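Local atomic coordinates of putative hydrolase (PDB entry 3LHO), a protein that probably acts as a non-haem iron(II)-dependent dioxygenase of the 2-oxoadipate dioxygenase/decarboxylase family, holding nickel at its metal site in this crystal. Residues A[210-215]-A[231-236]; A[39-44]-A[163-168]. All coordinates share one frame; numbering follows the deposited sequence.

Interaction 1: A[210-215]-A[231-236]. With NI (nickel (II) ion), chain B.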
ATOM      1  N   GLN A 210      10.468   0.440 -10.721  1.00 19.35           N
ATOM      2  CA  GLN A 210       9.968  -0.275  -9.552  1.00 21.91           C
ATOM      3  C   GLN A 210      10.101  -1.770  -9.744  1.00 21.94           C
ATOM      4  O   GLN A 210      10.094  -2.267 -10.872  1.00 23.74           O
ATOM      5  CB  GLN A 210       8.505   0.093  -9.248  1.00 23.41           C
ATOM      6  CG  GLN A 210       8.286   1.545  -8.831  1.00 29.16           C
ATOM      7  CD  GLN A 210       6.829   1.872  -8.497  1.00 32.08           C
ATOM      8  OE1 GLN A 210       5.985   1.924  -9.377  1.00 37.39           O
ATOM      9  NE2 GLN A 210       6.544   2.098  -7.228  1.00 24.88           N
ATOM     10  N   SER A 211      10.264  -2.471  -8.630  1.00 23.07           N
ATOM     11  CA  SER A 211      10.285  -3.922  -8.613  1.00 22.97           C
ATOM     12  C   SER A 211       9.650  -4.341  -7.300  1.00 21.80           C
ATOM     13  O   SER A 211       9.430  -3.489  -6.431  1.00 21.75           O
ATOM     14  CB  SER A 211      11.734  -4.420  -8.701  1.00 21.11           C
ATOM     15  OG  SER A 211      12.429  -4.079  -7.521  1.00 20.76           O
ATOM     16  N   SER A 212       9.286  -5.616  -7.182  1.00 20.55           N
ATOM     17  CA  SER A 212       8.668  -6.133  -5.966  1.00 20.87           C
ATOM     18  C   SER A 212       8.910  -7.610  -5.768  1.00 20.56           C
ATOM     19  O   SER A 212       9.117  -8.360  -6.710  1.00 22.44           O
ATOM     20  CB  SER A 212       7.139  -5.877  -5.932  1.00 20.40           C
ATOM     21  OG  SER A 212       6.478  -6.341  -7.108  1.00 21.20           O
ATOM     22  N   THR A 213       8.842  -8.020  -4.509  1.00 21.55           N
ATOM     23  CA  THR A 213       8.767  -9.413  -4.167  1.00 22.04           C
ATOM     24  C   THR A 213       7.435  -9.963  -4.631  1.00 20.80           C
ATOM     25  O   THR A 213       6.493  -9.233  -4.908  1.00 19.71           O
ATOM     26  CB  THR A 213       8.854  -9.607  -2.644  1.00 22.41           C
ATOM     27  OG1 THR A 213       7.786  -8.895  -2.013  1.00 25.15           O
ATOM     28  CG2 THR A 213      10.168  -9.105  -2.125  1.00 21.65           C
HETATM   29  N   MSE A 214       7.357 -11.278  -4.740  1.00 22.88           N
HETATM   30  CA  MSE A 214       6.061 -11.919  -4.832  1.00 22.07           C
HETATM   31  C   MSE A 214       5.392 -11.841  -3.481  1.00 20.47           C
HETATM   32  O   MSE A 214       6.071 -11.900  -2.463  1.00 21.78           O
HETATM   33  CB  MSE A 214       6.255 -13.349  -5.244  1.00 25.21           C
HETATM   34  CG  MSE A 214       6.361 -13.480  -6.763  1.00 29.73           C
HETATM   35 SE   MSE A 214       5.597 -15.177  -7.011  0.75 46.98          SE
HETATM   36  CE  MSE A 214       7.091 -16.053  -6.580  1.00 14.82           C
ATOM     37  N   ALA A 215       4.075 -11.668  -3.477  1.00 19.71           N
ATOM     38  CA  ALA A 215       3.328 -11.522  -2.226  1.00 18.81           C
ATOM     39  C   ALA A 215       3.497 -12.723  -1.316  1.00 18.62           C
ATOM     40  O   ALA A 215       3.606 -13.877  -1.764  1.00 18.78           O
ATOM     41  CB  ALA A 215       1.828 -11.235  -2.509  1.00 18.72           C
ATOM     42  N   SER A 231      -1.092 -11.937   0.512  1.00 19.19           N
ATOM     43  CA  SER A 231      -1.246 -10.810   1.421  1.00 20.11           C
ATOM     44  C   SER A 231      -0.644  -9.585   0.735  1.00 20.45           C
ATOM     45  O   SER A 231      -1.331  -8.904  -0.030  1.00 17.35           O
ATOM     46  CB  SER A 231      -0.612 -11.130   2.785  1.00 17.85           C
ATOM     47  OG  SER A 231       0.726 -11.585   2.616  1.00 20.31           O
ATOM     48  N   CYS A 232       0.632  -9.316   0.977  1.00 19.51           N
ATOM     49  CA  CYS A 232       1.316  -8.142   0.389  1.00 18.40           C
ATOM     50  C   CYS A 232       2.673  -8.504  -0.173  1.00 18.49           C
ATOM     51  O   CYS A 232       3.324  -9.445   0.304  1.00 18.69           O
ATOM     52  CB  CYS A 232       1.601  -7.109   1.475  1.00 20.68           C
ATOM     53  SG  CYS A 232       0.186  -6.640   2.513  1.00 18.96           S
ATOM     54  N   PHE A 233       3.105  -7.734  -1.168  1.00 18.73           N
ATOM     55  CA  PHE A 233       4.491  -7.658  -1.555  1.00 17.76           C
ATOM     56  C   PHE A 233       5.209  -6.468  -0.862  1.00 20.02           C
ATOM     57  O   PHE A 233       4.563  -5.605  -0.265  1.00 19.82           O
ATOM     58  CB  PHE A 233       4.629  -7.519  -3.082  1.00 15.56           C
ATOM     59  CG  PHE A 233       3.850  -6.387  -3.685  1.00 18.48           C
ATOM     60  CD1 PHE A 233       4.282  -5.069  -3.533  1.00 22.57           C
ATOM     61  CD2 PHE A 233       2.703  -6.626  -4.422  1.00 23.45           C
ATOM     62  CE1 PHE A 233       3.564  -4.002  -4.083  1.00 23.15           C
ATOM     63  CE2 PHE A 233       1.989  -5.589  -4.993  1.00 21.21           C
ATOM     64  CZ  PHE A 233       2.429  -4.257  -4.820  1.00 31.17           C
ATOM     65  N   TYR A 234       6.546  -6.498  -0.946  1.00 16.34           N
ATOM     66  CA  TYR A 234       7.457  -5.409  -0.588  1.00 17.21           C
ATOM     67  C   TYR A 234       8.018  -4.895  -1.919  1.00 17.57           C
ATOM     68  O   TYR A 234       8.426  -5.681  -2.767  1.00 17.04           O
ATOM     69  CB  TYR A 234       8.570  -6.007   0.250  1.00 20.78           C
ATOM     70  CG  TYR A 234       9.443  -5.122   1.120  1.00 21.24           C
ATOM     71  CD1 TYR A 234       8.953  -3.969   1.764  1.00 20.40           C
ATOM     72  CD2 TYR A 234      10.769  -5.496   1.373  1.00 15.11           C
ATOM     73  CE1 TYR A 234       9.791  -3.197   2.594  1.00 18.65           C
ATOM     74  CE2 TYR A 234      11.584  -4.745   2.212  1.00 18.37           C
ATOM     75  CZ  TYR A 234      11.083  -3.613   2.838  1.00 16.43           C
ATOM     76  OH  TYR A 234      11.912  -2.885   3.661  1.00 14.97           O
ATOM     77  N   GLU A 235       8.041  -3.582  -2.071  1.00 15.40           N
ATOM     78  CA  GLU A 235       8.361  -2.903  -3.315  1.00 17.41           C
ATOM     79  C   GLU A 235       9.650  -2.065  -3.180  1.00 17.95           C
ATOM     80  O   GLU A 235      10.078  -1.762  -2.068  1.00 17.49           O
ATOM     81  CB  GLU A 235       7.193  -2.011  -3.674  1.00 17.18           C
ATOM     82  CG  GLU A 235       7.174  -1.443  -5.101  1.00 17.15           C
ATOM     83  CD  GLU A 235       5.837  -0.743  -5.407  1.00 23.20           C
ATOM     84  OE1 GLU A 235       5.651   0.403  -4.926  1.00 20.10           O
ATOM     85  OE2 GLU A 235       4.968  -1.329  -6.112  1.00 19.54           O
ATOM     86  N   PHE A 236      10.251  -1.731  -4.330  1.00 19.14           N
ATOM     87  CA  PHE A 236      11.531  -0.997  -4.432  1.00 18.02           C
ATOM     88  C   PHE A 236      11.363   0.015  -5.532  1.00 18.30           C
ATOM     89  O   PHE A 236      10.846  -0.302  -6.581  1.00 20.20           O
ATOM     90  CB  PHE A 236      12.683  -1.984  -4.707  1.00 15.72           C
ATOM     91  CG  PHE A 236      12.661  -3.163  -3.768  1.00 17.37           C
ATOM     92  CD1 PHE A 236      13.310  -3.104  -2.555  1.00 18.37           C
ATOM     93  CD2 PHE A 236      11.910  -4.295  -4.058  1.00 21.82           C
ATOM     94  CE1 PHE A 236      13.213  -4.161  -1.653  1.00 19.46           C
ATOM     95  CE2 PHE A 236      11.828  -5.359  -3.151  1.00 18.66           C
ATOM     96  CZ  PHE A 236      12.464  -5.278  -1.958  1.00 20.00           C
TER
HETATM   97 NI    NI B 267       3.757   1.419  -4.692  1.00 23.76          NI
HETATM   98  O   HOH W   1       4.026   2.414  -6.449  1.00 21.10           O
HETATM   99  O   HOH W   2       2.798   0.123  -6.492  1.00 27.17           O
HETATM  100  O   HOH W   3       1.851   2.605  -5.167  1.00 21.20           O

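Interaction 2: A[39-44]-A[163-168]. With NI (nickel (II) ion), chain B.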
ATOM      1  N   ASN A  39      12.089   4.733   3.328  1.00 14.21           N
ATOM      2  CA  ASN A  39      11.034   4.323   2.399  1.00 18.00           C
ATOM      3  C   ASN A  39      10.643   5.421   1.393  1.00 15.86           C
ATOM      4  O   ASN A  39      10.554   6.598   1.744  1.00 17.53           O
ATOM      5  CB  ASN A  39       9.818   3.870   3.203  1.00 15.86           C
ATOM      6  CG  ASN A  39      10.103   2.644   4.052  1.00 19.59           C
ATOM      7  OD1 ASN A  39       9.917   2.651   5.296  1.00 24.46           O
ATOM      8  ND2 ASN A  39      10.581   1.598   3.412  1.00 14.53           N
ATOM      9  N   ASP A  40      10.445   5.047   0.142  1.00 17.38           N
ATOM     10  CA  ASP A  40       9.905   5.963  -0.869  1.00 17.27           C
ATOM     11  C   ASP A  40       8.437   6.305  -0.582  1.00 17.53           C
ATOM     12  O   ASP A  40       8.016   7.470  -0.677  1.00 12.96           O
ATOM     13  CB  ASP A  40       9.960   5.308  -2.269  1.00 20.10           C
ATOM     14  CG  ASP A  40       9.446   6.232  -3.356  1.00 22.77           C
ATOM     15  OD1 ASP A  40      10.113   7.245  -3.604  1.00 22.11           O
ATOM     16  OD2 ASP A  40       8.338   6.029  -3.915  1.00 18.97           O
ATOM     17  N   HIS A  41       7.667   5.265  -0.250  1.00 14.92           N
ATOM     18  CA  HIS A  41       6.238   5.412   0.010  1.00 15.22           C
ATOM     19  C   HIS A  41       5.642   4.239   0.722  1.00 17.61           C
ATOM     20  O   HIS A  41       6.291   3.170   0.828  1.00 15.82           O
ATOM     21  CB  HIS A  41       5.432   5.736  -1.293  1.00 18.01           C
ATOM     22  CG  HIS A  41       5.346   4.628  -2.309  1.00 20.35           C
ATOM     23  ND1 HIS A  41       6.269   4.481  -3.331  1.00 16.86           N
ATOM     24  CD2 HIS A  41       4.380   3.689  -2.533  1.00 18.36           C
ATOM     25  CE1 HIS A  41       5.901   3.476  -4.106  1.00 21.73           C
ATOM     26  NE2 HIS A  41       4.753   2.994  -3.654  1.00 23.15           N
ATOM     27  N   ILE A  42       4.443   4.485   1.276  1.00 16.12           N
ATOM     28  CA  ILE A  42       3.456   3.473   1.636  1.00 16.99           C
ATOM     29  C   ILE A  42       2.194   3.675   0.774  1.00 20.76           C
ATOM     30  O   ILE A  42       1.980   4.746   0.140  1.00 18.33           O
ATOM     31  CB  ILE A  42       3.129   3.441   3.190  1.00 16.75           C
ATOM     32  CG1 ILE A  42       2.491   4.759   3.643  1.00 18.04           C
ATOM     33  CG2 ILE A  42       4.395   3.160   4.013  1.00 17.28           C
ATOM     34  CD1 ILE A  42       1.208   4.659   4.297  1.00 21.55           C
ATOM     35  N   ALA A  43       1.408   2.607   0.661  1.00 19.97           N
ATOM     36  CA  ALA A  43       0.163   2.639  -0.119  1.00 18.09           C
ATOM     37  C   ALA A  43      -0.965   2.125   0.746  1.00 15.41           C
ATOM     38  O   ALA A  43      -0.821   1.039   1.360  1.00 15.81           O
ATOM     39  CB  ALA A  43       0.286   1.763  -1.381  1.00 17.61           C
ATOM     40  N   LEU A  44      -2.069   2.868   0.789  1.00 14.06           N
ATOM     41  CA  LEU A  44      -3.289   2.473   1.492  1.00 16.13           C
ATOM     42  C   LEU A  44      -4.467   2.474   0.533  1.00 17.06           C
ATOM     43  O   LEU A  44      -4.420   3.162  -0.494  1.00 16.47           O
ATOM     44  CB  LEU A  44      -3.553   3.434   2.664  1.00 18.71           C
ATOM     45  CG  LEU A  44      -2.461   3.660   3.685  1.00 16.94           C
ATOM     46  CD1 LEU A  44      -2.902   4.815   4.645  1.00 17.03           C
ATOM     47  CD2 LEU A  44      -2.160   2.390   4.522  1.00 19.12           C
ATOM     48  N   ALA A 163      -1.560  -1.601   5.839  1.00 15.90           N
ATOM     49  CA  ALA A 163      -0.740  -1.130   4.655  1.00 14.26           C
ATOM     50  C   ALA A 163      -0.815  -2.162   3.562  1.00 15.91           C
ATOM     51  O   ALA A 163      -0.703  -3.356   3.826  1.00 16.88           O
ATOM     52  CB  ALA A 163       0.742  -0.873   5.049  1.00 12.18           C
ATOM     53  N   ASN A 164      -1.034  -1.722   2.318  1.00 15.67           N
ATOM     54  CA  ASN A 164      -0.956  -2.628   1.192  1.00 19.45           C
ATOM     55  C   ASN A 164       0.492  -2.932   0.843  1.00 20.00           C
ATOM     56  O   ASN A 164       0.820  -4.071   0.532  1.00 15.94           O
ATOM     57  CB  ASN A 164      -1.666  -2.062  -0.036  1.00 12.62           C
ATOM     58  CG  ASN A 164      -1.533  -2.978  -1.290  1.00 21.66           C
ATOM     59  OD1 ASN A 164      -0.679  -2.752  -2.133  1.00 19.64           O
ATOM     60  ND2 ASN A 164      -2.371  -4.017  -1.387  1.00 15.92           N
ATOM     61  N   HIS A 165       1.350  -1.912   0.900  1.00 19.06           N
ATOM     62  CA  HIS A 165       2.816  -2.141   0.803  1.00 18.20           C
ATOM     63  C   HIS A 165       3.624  -0.972   1.325  1.00 15.90           C
ATOM     64  O   HIS A 165       3.126   0.159   1.401  1.00 16.32           O
ATOM     65  CB  HIS A 165       3.258  -2.512  -0.634  1.00 15.03           C
ATOM     66  CG  HIS A 165       2.964  -1.477  -1.674  1.00 19.43           C
ATOM     67  ND1 HIS A 165       1.788  -1.444  -2.392  1.00 18.69           N
ATOM     68  CD2 HIS A 165       3.750  -0.505  -2.202  1.00 17.42           C
ATOM     69  CE1 HIS A 165       1.830  -0.460  -3.267  1.00 16.14           C
ATOM     70  NE2 HIS A 165       3.010   0.143  -3.166  1.00 20.09           N
ATOM     71  N   PHE A 166       4.853  -1.286   1.743  1.00 15.29           N
ATOM     72  CA  PHE A 166       5.941  -0.318   1.863  1.00 16.50           C
ATOM     73  C   PHE A 166       6.852  -0.444   0.659  1.00 17.98           C
ATOM     74  O   PHE A 166       7.017  -1.550   0.129  1.00 15.94           O
ATOM     75  CB  PHE A 166       6.756  -0.616   3.082  1.00 17.64           C
ATOM     76  CG  PHE A 166       6.129  -0.133   4.321  1.00 12.50           C
ATOM     77  CD1 PHE A 166       4.970  -0.729   4.795  1.00 20.85           C
ATOM     78  CD2 PHE A 166       6.710   0.914   5.044  1.00 17.70           C
ATOM     79  CE1 PHE A 166       4.386  -0.283   5.983  1.00 10.61           C
ATOM     80  CE2 PHE A 166       6.138   1.326   6.258  1.00 19.97           C
ATOM     81  CZ  PHE A 166       4.958   0.771   6.675  1.00 18.60           C
ATOM     82  N   THR A 167       7.455   0.680   0.268  1.00 15.99           N
ATOM     83  CA  THR A 167       8.399   0.736  -0.825  1.00 17.75           C
ATOM     84  C   THR A 167       9.718   1.382  -0.419  1.00 16.90           C
ATOM     85  O   THR A 167       9.733   2.544   0.008  1.00 14.65           O
ATOM     86  CB  THR A 167       7.821   1.517  -2.006  1.00 14.20           C
ATOM     87  OG1 THR A 167       6.592   0.903  -2.421  1.00 16.67           O
ATOM     88  CG2 THR A 167       8.852   1.516  -3.172  1.00 14.63           C
ATOM     89  N   VAL A 168      10.807   0.617  -0.542  1.00 13.83           N
ATOM     90  CA  VAL A 168      12.155   1.079  -0.277  1.00 11.56           C
ATOM     91  C   VAL A 168      12.631   2.086  -1.286  1.00 15.47           C
ATOM     92  O   VAL A 168      12.396   1.922  -2.486  1.00 14.20           O
ATOM     93  CB  VAL A 168      13.132  -0.118  -0.209  1.00 12.93           C
ATOM     94  CG1 VAL A 168      14.567   0.358  -0.011  1.00 14.39           C
ATOM     95  CG2 VAL A 168      12.687  -1.062   0.954  1.00 18.22           C
TER
HETATM   96 NI    NI B 267       3.757   1.419  -4.692  1.00 23.76          NI
HETATM   97  O   HOH W   2       2.798   0.123  -6.492  1.00 27.17           O
HETATM   98  O   HOH W   1       4.026   2.414  -6.449  1.00 21.10           O
HETATM   99  O   HOH W   3       1.851   2.605  -5.167  1.00 21.20           O

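Interaction 1: A[210-215]-A[231-236]
Ser211 and Phe236 form an antiparallel hydrogen-bonded pair, with Ser211 N to Phe236 O at 3.0 Å and Phe236 N to Ser211 O at 2.9 Å, and Ser212 and Glu235 follow as the next, non-hydrogen-bonded pair. Thr213 then grips Tyr234 twice: its N donates to Tyr234 O, and its hydroxyl OG1 receives Tyr234 N at 2.9 Å in an almost straight bond (177°). The threonine gets there because OG1 sits between its own backbone N and carbonyl carbon (chi1 59°), which turns the hydroxyl to the neighbouring backbone. The Phe233 ring has Ser212 OG above one face, toward the rim, while Ser211 C lies in plane at the edge of the Phe236 ring.

Glu235 and Ser212 share a face of the sheet. The glutamate runs out extended, and OE1 binds nickel at 2.2 Å; OE2 stays off the metal but accepts a bond from water 2. Gln210 reaches over to the same site, its NE2 donating to water 1 at 2.7 Å, with the amide plane 55° from the carboxylate plane. OE1 also takes a hydrogen bond from Thr167 on the adjacent strand. Glu235 is therefore a monodentate ligand of the metal, while Gln210 acts from the second shell, its N-H donating to a metal-bound water and so probably restricting how that water can turn.

Interaction 2: A[39-44]-A[163-168]
His41 and His165 reach the nickel ion from neighbouring strands, each through NE2 at 2.1 Å. Their rings meet rim to rim with planes at 78°. Glu235 and waters 1, 2 and 3 complete six ligands, the two-histidine, one-carboxylate arrangement familiar from non-haem iron dioxygenases.

Each imidazole rests on a side chain of the opposite strand. Thr167 lies over one face of His41, with CB 3.6 Å from the ring centroid and OG1 above the rim near NE2; that hydroxyl is hydrogen-bonded to Glu235. Ala43 CB covers a face of His165 in the same manner. The rotation of the rings is set from behind: His41 ND1 donates to Asp40 OD2 at 2.6 Å, nearly in the ring plane and on the anti lone pair, and His165 ND1 donates to a lone pair of Asn164 OD1 at 2.8 Å. The carboxylate would be expected to make His41 the more electron-rich ligand, an effect probably tempered by the salt bridges of Asp40 to Arg239 and Lys93.

Strand 39-47 opens a beta-alpha-beta-beta-beta module (helix 54-62, then strands 67-74, 79-85 and 93-99), the unit of the glyoxalase clan, and pairs antiparallel with strand 165-169. His41 with Thr167 and Ala43 with His165 put the metal-side residues on one face. At Asp40 a classic beta bulge shifts the register: Thr167 O accepts Asp40 N and, weakly, His41 N.

On the other face, Ile42 CG2 sits 3.4 Å from the centroid of the Phe166 ring, over its face, while Asn39 OD1 approaches the edge of that ring. Phe10 and Leu13 of helix 6-20 and Phe61 of helix 54-62 pack against Ile42, and Trp14 meets Phe166 edge-to-face.

After two N-terminal helices, strand 39-47 is the first strand and waits for over a hundred residues, about a third of them helix, before 163-168 returns beside it and interaction 2 closes the loop. The chain then passes helix 179-188 and reaches 210-215; the hairpin of strands 217-222 and 225-230 fills most of the short excursion that interaction 1 closes at 231-236. The two contacts are in series, neither nested nor crossed. They are joined in space because strand 235-239 runs next to 165-169: Glu235 O lies 2.9 Å from Val168 N, a probable hydrogen bond. The late strands are thus added to the central pair, and all three protein ligands meet on one nickel.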